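Local coordinates for protein sphingomyelinase C (Streptomyces griseocarneus, PDB 7CNE) that belongs to the DNase I-like endonuclease/exonuclease/phosphatase family and is built as that family's alpha/beta sandwich of two facing beta sheets, at residues A[55-60]-A[78-83]; A[20-23]-A[29-32]; A[217-222]-A[246-251]; A[198-203]-A[222-227]; A[120-125]-A[160-165]. One frame throughout, in Å; residues are numbered along the deposited sequence.

Overall arrangement
Contacts 3 and 5 are buried, contacts 1 and 2 are partly buried, and contact 4 lies at the surface. Contacts 1 and 2 sit side by side and hold the starts of helices 57-66 and 30-39 against loops; a probable hydrogen bond between Thr-22 and Asp-56 joins them. Contacts 3 and 4 share His-222 and lie on the other side of the chain's centre from contact 1. The chemistry differs with place: an arginine bridging edge strands of two sheets in contact 3, an oblique ring pair between loops in contact 4, an amide on a guanidinium in contact 1, a glutamine holding a loop in contact 2, and disulfide sulfur on a helix start in contact 5.

Contact 1. Residues A[55-60]-A[78-83]; sequences FDNAAA and VGRSRD
At the capped start of helix 57-66, Asn-57 in the first helical turn receives the side chain of Arg-80, which reaches over from the loop between strands 73-74 and 87-90. The two flat groups stack: amide and guanidinium planes are only 11° apart, and Asn-57 CG sits 3.6 Å above the guanidinium plane, over its centre. The amide is in place because CG stands beside the backbone N, anti to the carbonyl carbon (chi1 -77°), while the arginine chain bends at chi3. Beyond the stack, Arg-80 NH2 comes within 3.4 Å of Asn-57 CA and gives a weak hydrogen bond to Asn-57 O, also at 3.4 Å. In the guanidinium plane, Ala-60 CB borders the same NH2 at 3.9 Å. The stronger hold on the arginine lies one residue further along the helix, where NH1 forms a salt bridge with Asp-61; a long, weak ion pair links NE to Asp-99. At the helix start itself, Asp-56 OD2 accepts from Ala-59 N at 2.9 Å, with the N-H approaching on the anti side, somewhat out of the carboxylate plane. Such a side-chain bond to the third residue onward is the classic aspartate N-cap of an alpha helix.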
# COMPACT_ATOMS: atom_id res chain seq x y z
N PHE A 55 10.64 3.30 -1.32
CA PHE A 55 11.80 2.63 -1.88
C PHE A 55 13.11 3.28 -1.46
O PHE A 55 14.12 2.58 -1.27
CB PHE A 55 11.73 2.64 -3.41
CG PHE A 55 10.61 1.82 -4.00
CD1 PHE A 55 10.42 0.50 -3.62
CD2 PHE A 55 9.77 2.37 -4.96
CE1 PHE A 55 9.40 -0.26 -4.19
CE2 PHE A 55 8.74 1.62 -5.54
CZ PHE A 55 8.56 0.31 -5.16
N ASP A 56 13.15 4.61 -1.38
CA ASP A 56 14.36 5.29 -0.98
C ASP A 56 14.62 5.03 0.50
O ASP A 56 13.80 5.40 1.35
CB ASP A 56 14.26 6.78 -1.26
CG ASP A 56 15.54 7.50 -0.92
OD1 ASP A 56 16.52 7.32 -1.68
OD2 ASP A 56 15.58 8.20 0.11
N ASN A 57 15.75 4.38 0.80
CA ASN A 57 16.00 3.93 2.17
C ASN A 57 16.01 5.10 3.15
O ASN A 57 15.44 4.99 4.25
CB ASN A 57 17.32 3.17 2.23
CG ASN A 57 17.21 1.76 1.68
OD1 ASN A 57 16.37 1.48 0.83
ND2 ASN A 57 18.08 0.88 2.16
N ALA A 58 16.64 6.21 2.79
CA ALA A 58 16.77 7.33 3.72
C ALA A 58 15.43 8.04 3.92
O ALA A 58 15.03 8.30 5.05
CB ALA A 58 17.85 8.30 3.24
N ALA A 59 14.73 8.35 2.83
CA ALA A 59 13.45 9.05 2.99
C ALA A 59 12.43 8.16 3.70
O ALA A 59 11.65 8.64 4.55
CB ALA A 59 12.92 9.51 1.64
N ALA A 60 12.41 6.87 3.38
CA ALA A 60 11.54 5.95 4.10
C ALA A 60 11.91 5.87 5.57
O ALA A 60 11.03 5.88 6.44
CB ALA A 60 11.59 4.56 3.45
N VAL A 78 9.26 -4.08 3.33
CA VAL A 78 9.26 -5.44 2.80
C VAL A 78 10.35 -5.59 1.75
O VAL A 78 10.49 -4.75 0.85
CB VAL A 78 7.89 -5.78 2.20
CG1 VAL A 78 8.00 -7.01 1.28
CG2 VAL A 78 6.85 -6.01 3.29
N GLY A 79 11.14 -6.65 1.87
CA GLY A 79 12.09 -7.02 0.85
C GLY A 79 13.47 -6.41 0.97
O GLY A 79 14.31 -6.70 0.11
N ARG A 80 13.73 -5.56 1.98
CA ARG A 80 15.08 -5.04 2.19
C ARG A 80 16.04 -6.15 2.62
O ARG A 80 17.13 -6.30 2.06
CB ARG A 80 15.07 -3.93 3.23
CG ARG A 80 15.18 -2.54 2.67
CD ARG A 80 15.54 -1.56 3.76
NE ARG A 80 14.82 -0.30 3.58
CZ ARG A 80 14.95 0.76 4.37
NH1 ARG A 80 15.79 0.73 5.41
NH2 ARG A 80 14.25 1.85 4.13
N SER A 81 15.66 -6.92 3.64
CA SER A 81 16.49 -8.01 4.13
C SER A 81 15.62 -8.92 4.99
O SER A 81 14.42 -8.67 5.17
CB SER A 81 17.69 -7.49 4.91
OG SER A 81 17.28 -6.98 6.17
N ARG A 82 16.23 -9.97 5.54
CA ARG A 82 15.56 -10.84 6.49
C ARG A 82 15.53 -10.28 7.91
O ARG A 82 14.79 -10.80 8.75
CB ARG A 82 16.22 -12.23 6.51
CG ARG A 82 16.06 -12.99 5.21
CD ARG A 82 16.69 -14.37 5.30
NE ARG A 82 16.77 -15.01 3.99
CZ ARG A 82 15.88 -15.88 3.53
NH1 ARG A 82 14.84 -16.23 4.29
NH2 ARG A 82 16.02 -16.41 2.32
N ASP A 83 16.29 -9.23 8.19
CA ASP A 83 16.38 -8.68 9.54
C ASP A 83 15.09 -8.00 9.97
O ASP A 83 14.43 -7.32 9.17
CB ASP A 83 17.52 -7.67 9.64
CG ASP A 83 18.87 -8.29 9.38
OD1 ASP A 83 19.07 -9.46 9.77
OD2 ASP A 83 19.73 -7.59 8.80

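Contact 2. Residues A[20-23]-A[29-32]; sequences MSTG and GQEH
Gln-30, in the first turn of helix 30-39, donates from its side-chain amide to the backbone of Met-20 in the preceding loop. The NE2 to Met-20 O hydrogen bond is 2.8 Å long. Its N-H...O angle is 153°. The nitrogen stands well above the carbonyl plane, 53° out of it, instead of on a lone pair. NE2 also bonds to the carbonyl oxygen of Tyr-25, so that two backbone oxygens of the same loop hold one amide nitrogen, while OE1 takes a weak bond from Trp-28 N. Together these restrain the rotation of the amide. A bend at chi2 folds the chain back towards the loop and brings CG within 3.3 Å of Met-20 O.

The loop is the first link of a beta-alpha-beta crossover, in which helix 30-39 joins the parallel neighbouring strands 12-19 and 48-54; Gly-29 takes the N-cap position of the helix.

Apolar packing is supplied by Thr-22, whose side chain runs alongside that of Gln-30 in the opposite direction. Its CG2 lies 3.6 Å from Gln-30 CD and 3.7 Å from Gln-30 CB. Because OG1 stands between the backbone N and the carbonyl carbon (chi1 53°), the methyl is the branch that faces the glutamine. The hydroxyl bonds to Asp-56 OD1 instead, tying the loop to the start of helix 57-66.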
# COMPACT_ATOMS: atom_id res chain seq x y z
N MET A 20 10.63 6.95 -4.83
CA MET A 20 11.64 6.21 -5.57
C MET A 20 13.02 6.52 -5.03
O MET A 20 13.26 7.57 -4.42
CB MET A 20 11.56 6.54 -7.06
CG MET A 20 10.18 6.28 -7.67
SD MET A 20 10.19 5.66 -9.38
CE MET A 20 10.46 3.92 -9.09
N SER A 21 13.94 5.58 -5.24
CA SER A 21 15.32 5.74 -4.80
C SER A 21 15.90 7.06 -5.28
O SER A 21 15.77 7.42 -6.46
CB SER A 21 16.15 4.56 -5.32
OG SER A 21 17.49 4.94 -5.56
N THR A 22 16.53 7.81 -4.36
CA THR A 22 17.09 9.09 -4.74
C THR A 22 18.42 8.96 -5.46
O THR A 22 18.82 9.90 -6.15
CB THR A 22 17.26 10.00 -3.52
OG1 THR A 22 18.00 9.32 -2.49
CG2 THR A 22 15.89 10.45 -2.97
N GLY A 23 19.13 7.85 -5.29
CA GLY A 23 20.34 7.65 -6.09
C GLY A 23 20.01 7.54 -7.56
O GLY A 23 20.71 8.11 -8.41
N GLY A 29 11.88 15.11 -5.49
CA GLY A 29 11.44 15.73 -4.25
C GLY A 29 11.19 14.76 -3.11
O GLY A 29 10.35 15.05 -2.24
N GLN A 30 11.92 13.64 -3.07
CA GLN A 30 11.55 12.56 -2.15
C GLN A 30 11.71 12.96 -0.69
O GLN A 30 10.85 12.65 0.13
CB GLN A 30 12.37 11.29 -2.43
CG GLN A 30 12.04 10.58 -3.75
CD GLN A 30 12.95 11.01 -4.90
OE1 GLN A 30 13.19 12.20 -5.09
NE2 GLN A 30 13.46 10.04 -5.66
N GLU A 31 12.82 13.62 -0.34
CA GLU A 31 13.01 14.00 1.06
C GLU A 31 11.98 15.05 1.48
O GLU A 31 11.42 14.96 2.58
CB GLU A 31 14.43 14.51 1.29
CG GLU A 31 15.49 13.41 1.28
CD GLU A 31 15.55 12.60 2.58
OE1 GLU A 31 14.93 13.00 3.59
OE2 GLU A 31 16.22 11.54 2.60
N HIS A 32 11.71 16.02 0.61
CA HIS A 32 10.69 17.02 0.93
C HIS A 32 9.33 16.36 1.13
O HIS A 32 8.64 16.63 2.12
CB HIS A 32 10.61 18.06 -0.19
CG HIS A 32 9.41 18.95 -0.09
ND1 HIS A 32 9.30 19.96 0.85
CD2 HIS A 32 8.25 18.96 -0.79
CE1 HIS A 32 8.14 20.56 0.70
NE2 HIS A 32 7.48 19.99 -0.29
O HOH W 1 17.01 10.54 0.54

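Contact 3. Residues A[217-222]-A[246-251]; sequences DSRAGH and LDYVLH
Arg-219 spans the gap between strand 218-221 and strand 247-251 and fixes its guanidinium on a single backbone oxygen, that of Asp-247. Both terminal nitrogens donate to it end-on: NH1 to Asp-247 O is 2.9 Å and NH2 to Asp-247 O is 2.8 Å. The oxygen lies near the guanidinium plane, but sharing it between two donors bends both bonds, to 138° at NH1 and 142° at NH2. The charge itself is met by Asp-245, whose carboxylate forms a salt bridge with NE. An extended chain makes the reach possible, with CG anti to the backbone N (chi1 -170°) and no bend as far as NE.

Tyr-248 brings CE2 over one face of the same guanidinium. This atom is 3.7 Å above that plane, displaced towards the rim, and NH1 approaches CD2 to 3.4 Å. The side chains cross nearly at right angles, and the two flat groups are strongly inclined rather than stacked. The phenol points on to Val-197, whose carbonyl oxygen pairs with OH.

Asp-247 takes part through its backbone; its carboxylate bonds through OD2 to Ser-225 OG and His-290 ND1. The arginine thus connects the outermost strands of two different sheets, bridging them at their edges in the two-layered alpha/beta sandwich of the DNase I-like fold.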
# COMPACT_ATOMS: atom_id res chain seq x y z
N ASP A 217 -18.81 -1.70 2.45
CA ASP A 217 -20.22 -1.32 2.34
C ASP A 217 -20.38 -0.04 1.53
O ASP A 217 -21.42 0.17 0.90
CB ASP A 217 -20.81 -1.17 3.74
CG ASP A 217 -20.83 -2.49 4.49
OD1 ASP A 217 -21.50 -3.43 4.02
OD2 ASP A 217 -20.15 -2.60 5.54
N SER A 218 -19.36 0.82 1.51
CA SER A 218 -19.40 1.99 0.65
C SER A 218 -17.98 2.41 0.31
O SER A 218 -17.07 2.26 1.13
CB SER A 218 -20.17 3.16 1.28
OG SER A 218 -19.59 3.60 2.49
N ARG A 219 -17.80 2.88 -0.91
CA ARG A 219 -16.56 3.49 -1.35
C ARG A 219 -16.89 4.94 -1.68
O ARG A 219 -17.62 5.22 -2.63
CB ARG A 219 -15.95 2.75 -2.54
CG ARG A 219 -14.51 3.21 -2.87
CD ARG A 219 -13.84 2.36 -3.96
NE ARG A 219 -12.54 2.95 -4.32
CZ ARG A 219 -11.40 2.71 -3.67
NH1 ARG A 219 -11.38 1.86 -2.64
NH2 ARG A 219 -10.28 3.31 -4.06
N ALA A 220 -16.34 5.86 -0.89
CA ALA A 220 -16.78 7.24 -0.83
C ALA A 220 -15.65 8.17 -1.25
O ALA A 220 -14.52 7.75 -1.50
CB ALA A 220 -17.27 7.57 0.58
N GLY A 221 -15.97 9.47 -1.30
CA GLY A 221 -14.97 10.46 -1.63
C GLY A 221 -14.70 10.54 -3.12
O GLY A 221 -15.57 10.26 -3.95
N HIS A 222 -13.48 10.92 -3.47
CA HIS A 222 -13.13 11.15 -4.86
C HIS A 222 -13.23 9.83 -5.64
O HIS A 222 -12.92 8.76 -5.09
CB HIS A 222 -11.73 11.73 -4.96
CG HIS A 222 -11.38 12.26 -6.32
ND1 HIS A 222 -11.98 13.39 -6.85
CD2 HIS A 222 -10.50 11.82 -7.25
CE1 HIS A 222 -11.48 13.62 -8.06
NE2 HIS A 222 -10.58 12.68 -8.32
N LEU A 246 -7.43 2.51 -7.43
CA LEU A 246 -6.59 1.33 -7.25
C LEU A 246 -6.34 0.90 -5.81
O LEU A 246 -5.74 -0.17 -5.61
CB LEU A 246 -5.22 1.57 -7.92
CG LEU A 246 -5.24 2.00 -9.39
CD1 LEU A 246 -3.81 2.25 -9.91
CD2 LEU A 246 -5.94 0.93 -10.18
N ASP A 247 -6.76 1.67 -4.81
CA ASP A 247 -6.27 1.53 -3.43
C ASP A 247 -7.42 1.16 -2.50
O ASP A 247 -8.49 1.77 -2.56
CB ASP A 247 -5.58 2.83 -2.99
CG ASP A 247 -4.41 3.22 -3.92
OD1 ASP A 247 -3.35 2.56 -3.85
OD2 ASP A 247 -4.55 4.17 -4.72
N TYR A 248 -7.20 0.16 -1.64
CA TYR A 248 -8.28 -0.49 -0.90
C TYR A 248 -7.85 -0.89 0.51
O TYR A 248 -6.67 -1.15 0.76
CB TYR A 248 -8.76 -1.77 -1.60
CG TYR A 248 -9.21 -1.62 -3.04
CD1 TYR A 248 -8.30 -1.73 -4.09
CD2 TYR A 248 -10.55 -1.41 -3.34
CE1 TYR A 248 -8.71 -1.61 -5.41
CE2 TYR A 248 -10.98 -1.29 -4.67
CZ TYR A 248 -10.05 -1.40 -5.70
OH TYR A 248 -10.44 -1.27 -7.01
N VAL A 249 -8.83 -0.98 1.41
CA VAL A 249 -8.69 -1.70 2.68
C VAL A 249 -9.95 -2.55 2.82
O VAL A 249 -11.04 -2.01 3.04
CB VAL A 249 -8.53 -0.77 3.89
CG1 VAL A 249 -8.30 -1.59 5.19
CG2 VAL A 249 -7.42 0.25 3.66
N LEU A 250 -9.81 -3.86 2.69
CA LEU A 250 -10.97 -4.76 2.60
C LEU A 250 -10.83 -5.91 3.59
O LEU A 250 -9.76 -6.52 3.71
CB LEU A 250 -11.13 -5.31 1.18
CG LEU A 250 -11.40 -4.27 0.08
CD1 LEU A 250 -11.34 -4.89 -1.34
CD2 LEU A 250 -12.74 -3.58 0.31
N HIS A 251 -11.93 -6.21 4.28
CA HIS A 251 -11.98 -7.32 5.21
C HIS A 251 -12.09 -8.66 4.47
O HIS A 251 -12.46 -8.72 3.29
CB HIS A 251 -13.16 -7.16 6.16
CG HIS A 251 -12.96 -6.08 7.17
ND1 HIS A 251 -12.34 -6.30 8.38
CD2 HIS A 251 -13.25 -4.76 7.13
CE1 HIS A 251 -12.28 -5.17 9.06
NE2 HIS A 251 -12.82 -4.21 8.32

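Contact 4. Residues A[198-203]-A[222-227]; sequences DSHSAE and HPYSFD
The imidazole of His-200 has Pro-223 O and Asp-198 OD1 at its edge, near the ring plane, and Ser-199 OG over one face, toward its rim. His-200 belongs to a type I beta turn, Asp-198 to Ser-201, which leads into helix 203-211; Tyr-224 comes from the loop after edge strand 218-221, so the contact joins two surface loops of the DNase I-like sandwich. His-200 CE1 makes the closest approach to segment 222-227, 3.0 Å from Pro-223 O, and also lies 3.5 Å from Tyr-224 CE1. The phenol ring of Tyr-224 in turn has Pro-223 CB over one face, 3.7 Å above its plane. Between the rings the geometry is oblique, with centroids 5.0 Å apart and planes at 46°, and the two side chains cross at about a right angle.

Inside the turn, ND1 donates to Asp-198 OD1 at 3.3 Å, on the syn side of the carboxylate but out of its plane. This rather long bond helps to set the rotation of the imidazole, with CE1 toward Pro-223 O. Asp-198 O accepts twice from Ser-201, from its backbone N and from its hydroxyl.

A second histidine-carboxylate pair secures the other loop. His-222 NE2 donates almost straight, at 176°, to the anti lone pair of Asp-227 OD2; the oxygen lies in the ring plane, 2.6 Å from NE2, and also forms a salt bridge with Arg-243 NH2.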
# COMPACT_ATOMS: atom_id res chain seq x y z
N ASP A 198 -8.49 -1.53 -10.92
CA ASP A 198 -9.43 -0.41 -11.04
C ASP A 198 -10.81 -0.82 -10.55
O ASP A 198 -11.41 -1.77 -11.07
CB ASP A 198 -9.49 0.06 -12.49
CG ASP A 198 -10.34 1.32 -12.66
OD1 ASP A 198 -10.52 2.08 -11.69
OD2 ASP A 198 -10.83 1.53 -13.79
N SER A 199 -11.33 -0.09 -9.55
CA SER A 199 -12.65 -0.39 -9.00
C SER A 199 -13.74 -0.26 -10.05
O SER A 199 -14.80 -0.87 -9.90
CB SER A 199 -12.98 0.53 -7.82
OG SER A 199 -13.23 1.85 -8.26
N HIS A 200 -13.50 0.52 -11.09
CA HIS A 200 -14.48 0.72 -12.15
C HIS A 200 -14.42 -0.35 -13.24
O HIS A 200 -15.17 -0.25 -14.21
CB HIS A 200 -14.26 2.11 -12.77
CG HIS A 200 -14.38 3.22 -11.78
ND1 HIS A 200 -13.28 3.79 -11.17
CD2 HIS A 200 -15.46 3.87 -11.28
CE1 HIS A 200 -13.68 4.74 -10.34
NE2 HIS A 200 -15.00 4.80 -10.39
N SER A 201 -13.59 -1.38 -13.08
CA SER A 201 -13.38 -2.39 -14.10
C SER A 201 -13.90 -3.75 -13.64
O SER A 201 -14.18 -3.97 -12.46
CB SER A 201 -11.90 -2.51 -14.46
OG SER A 201 -11.20 -3.12 -13.38
N ALA A 202 -13.98 -4.68 -14.60
CA ALA A 202 -14.40 -6.05 -14.30
C ALA A 202 -13.41 -6.77 -13.38
O ALA A 202 -13.80 -7.70 -12.66
CB ALA A 202 -14.58 -6.85 -15.59
N GLU A 203 -12.13 -6.38 -13.41
CA GLU A 203 -11.14 -7.02 -12.54
C GLU A 203 -11.42 -6.77 -11.06
O GLU A 203 -10.98 -7.57 -10.22
CB GLU A 203 -9.73 -6.54 -12.91
CG GLU A 203 -8.60 -7.27 -12.18
CD GLU A 203 -7.20 -6.79 -12.57
OE1 GLU A 203 -6.23 -7.45 -12.15
OE2 GLU A 203 -7.07 -5.77 -13.29
N HIS A 222 -13.48 10.92 -3.47
CA HIS A 222 -13.13 11.15 -4.86
C HIS A 222 -13.23 9.83 -5.64
O HIS A 222 -12.92 8.76 -5.09
CB HIS A 222 -11.73 11.73 -4.96
CG HIS A 222 -11.38 12.26 -6.32
ND1 HIS A 222 -11.98 13.39 -6.85
CD2 HIS A 222 -10.50 11.82 -7.25
CE1 HIS A 222 -11.48 13.62 -8.06
NE2 HIS A 222 -10.58 12.68 -8.32
N PRO A 223 -13.70 9.86 -6.89
CA PRO A 223 -13.89 8.60 -7.63
C PRO A 223 -12.60 7.87 -7.98
O PRO A 223 -12.66 6.66 -8.22
CB PRO A 223 -14.62 9.05 -8.91
CG PRO A 223 -14.36 10.52 -9.01
CD PRO A 223 -14.31 11.00 -7.60
N TYR A 224 -11.44 8.54 -8.03
CA TYR A 224 -10.23 7.93 -8.58
C TYR A 224 -9.05 8.16 -7.64
O TYR A 224 -8.54 9.28 -7.53
CB TYR A 224 -9.89 8.51 -9.96
CG TYR A 224 -11.04 8.48 -10.94
CD1 TYR A 224 -11.45 7.29 -11.54
CD2 TYR A 224 -11.70 9.66 -11.28
CE1 TYR A 224 -12.50 7.27 -12.44
CE2 TYR A 224 -12.75 9.65 -12.18
CZ TYR A 224 -13.14 8.45 -12.76
OH TYR A 224 -14.18 8.46 -13.66
N SER A 225 -8.57 7.08 -7.00
CA SER A 225 -7.37 7.23 -6.18
C SER A 225 -6.10 7.35 -7.01
O SER A 225 -5.05 7.70 -6.45
CB SER A 225 -7.25 6.06 -5.20
OG SER A 225 -6.80 4.89 -5.85
N PHE A 226 -6.14 7.08 -8.33
CA PHE A 226 -5.02 7.37 -9.23
C PHE A 226 -5.55 8.23 -10.38
O PHE A 226 -5.84 7.74 -11.48
CB PHE A 226 -4.35 6.09 -9.74
CG PHE A 226 -3.06 6.36 -10.46
CD1 PHE A 226 -1.96 6.85 -9.77
CD2 PHE A 226 -2.95 6.15 -11.83
CE1 PHE A 226 -0.77 7.11 -10.42
CE2 PHE A 226 -1.76 6.41 -12.49
CZ PHE A 226 -0.68 6.89 -11.78
N ASP A 227 -5.65 9.54 -10.13
CA ASP A 227 -6.33 10.47 -11.03
C ASP A 227 -5.30 11.12 -11.94
O ASP A 227 -4.68 12.13 -11.58
CB ASP A 227 -7.12 11.51 -10.23
CG ASP A 227 -8.14 12.25 -11.08
OD1 ASP A 227 -7.86 12.48 -12.28
OD2 ASP A 227 -9.23 12.59 -10.56

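Contact 5. Residues A[120-125]-A[160-165]; sequences DACGAD and AGEAAA
Cys-122 presses its side chain into the first turn of helix 162-180, where Glu-162 and Ala-163 receive it beside the disulfide to Cys-158. This bond ties the loop between strands 110-117 and 131-139 to the chain just ahead of the helix, and so joins two loops of the DNase I-like sandwich. The tight part involves both side-chain atoms of the cysteine. Cys-122 CB is 3.5 Å from Glu-162 CD, while SG lies 3.6 Å from Ala-163 CA and 3.7 Å from Ala-163 N. A chi1 of 59° sets the sulfur between the cysteine's own N and carbonyl carbon, directed at the helix.

The looser side begins with the methyl CB of Ala-163, 4.2 Å from Cys-122 SG. Here too lies the carboxylate of the partly exposed Glu-162, which runs extended along the cysteine and holds its two oxygens nearly equally far from the Cys-122 methylene. The contact is one of packing, without a hydrogen bond between the segments; OE1 instead accepts from Ala-159 N, near the disulfide partner. Gly-161 is the N-cap of the helix that receives the cysteine. On the loop side, the buried Cys-122 directs its backbone N to Gln-152 OE1.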
# COMPACT_ATOMS: atom_id res chain seq x y z
N ASP A 120 4.66 -14.84 -7.97
CA ASP A 120 4.27 -14.54 -9.35
C ASP A 120 4.36 -13.05 -9.59
O ASP A 120 3.82 -12.26 -8.81
CB ASP A 120 2.84 -15.02 -9.63
CG ASP A 120 2.67 -16.52 -9.40
OD1 ASP A 120 2.38 -16.91 -8.26
OD2 ASP A 120 2.81 -17.29 -10.38
N ALA A 121 5.03 -12.66 -10.68
CA ALA A 121 5.16 -11.26 -11.06
C ALA A 121 5.76 -11.19 -12.46
O ALA A 121 6.38 -12.15 -12.92
CB ALA A 121 6.02 -10.47 -10.07
N CYS A 122 5.57 -10.05 -13.12
CA CYS A 122 6.06 -9.85 -14.48
C CYS A 122 6.62 -8.44 -14.63
O CYS A 122 6.42 -7.57 -13.77
CB CYS A 122 4.97 -10.10 -15.53
SG CYS A 122 3.48 -9.04 -15.40
N GLY A 123 7.33 -8.23 -15.74
CA GLY A 123 7.94 -6.94 -15.99
C GLY A 123 8.89 -6.56 -14.89
O GLY A 123 9.61 -7.40 -14.34
N ALA A 124 8.86 -5.27 -14.51
CA ALA A 124 9.78 -4.76 -13.51
C ALA A 124 9.53 -5.36 -12.14
O ALA A 124 10.47 -5.54 -11.35
CB ALA A 124 9.67 -3.23 -13.42
N ASP A 125 8.27 -5.68 -11.82
CA ASP A 125 7.94 -6.20 -10.50
C ASP A 125 8.67 -7.51 -10.20
O ASP A 125 9.01 -7.80 -9.04
CB ASP A 125 6.43 -6.42 -10.38
CG ASP A 125 5.63 -5.15 -10.62
OD1 ASP A 125 5.92 -4.42 -11.61
OD2 ASP A 125 4.68 -4.91 -9.84
N ALA A 160 0.72 -8.88 -22.87
CA ALA A 160 -0.70 -8.55 -22.78
C ALA A 160 -1.43 -9.54 -21.88
O ALA A 160 -1.30 -10.76 -22.04
CB ALA A 160 -1.33 -8.52 -24.17
N GLY A 161 -2.17 -9.01 -20.90
CA GLY A 161 -2.87 -9.83 -19.94
C GLY A 161 -2.02 -10.41 -18.82
O GLY A 161 -2.58 -10.89 -17.83
N GLU A 162 -0.69 -10.37 -18.94
CA GLU A 162 0.15 -11.03 -17.95
C GLU A 162 0.09 -10.34 -16.59
O GLU A 162 0.11 -11.01 -15.55
CB GLU A 162 1.60 -11.10 -18.44
CG GLU A 162 2.43 -12.10 -17.65
CD GLU A 162 3.86 -12.20 -18.14
OE1 GLU A 162 4.28 -11.32 -18.92
OE2 GLU A 162 4.57 -13.15 -17.73
N ALA A 163 0.02 -9.00 -16.57
CA ALA A 163 -0.05 -8.28 -15.31
C ALA A 163 -1.28 -8.67 -14.51
O ALA A 163 -1.19 -8.95 -13.31
CB ALA A 163 -0.02 -6.77 -15.56
N ALA A 164 -2.45 -8.68 -15.16
CA ALA A 164 -3.67 -9.09 -14.47
C ALA A 164 -3.60 -10.55 -14.03
O ALA A 164 -4.06 -10.89 -12.93
CB ALA A 164 -4.89 -8.88 -15.38
N ALA A 165 -3.03 -11.42 -14.87
CA ALA A 165 -2.89 -12.82 -14.48
C ALA A 165 -2.03 -12.96 -13.23
O ALA A 165 -2.34 -13.76 -12.34
CB ALA A 165 -2.30 -13.62 -15.63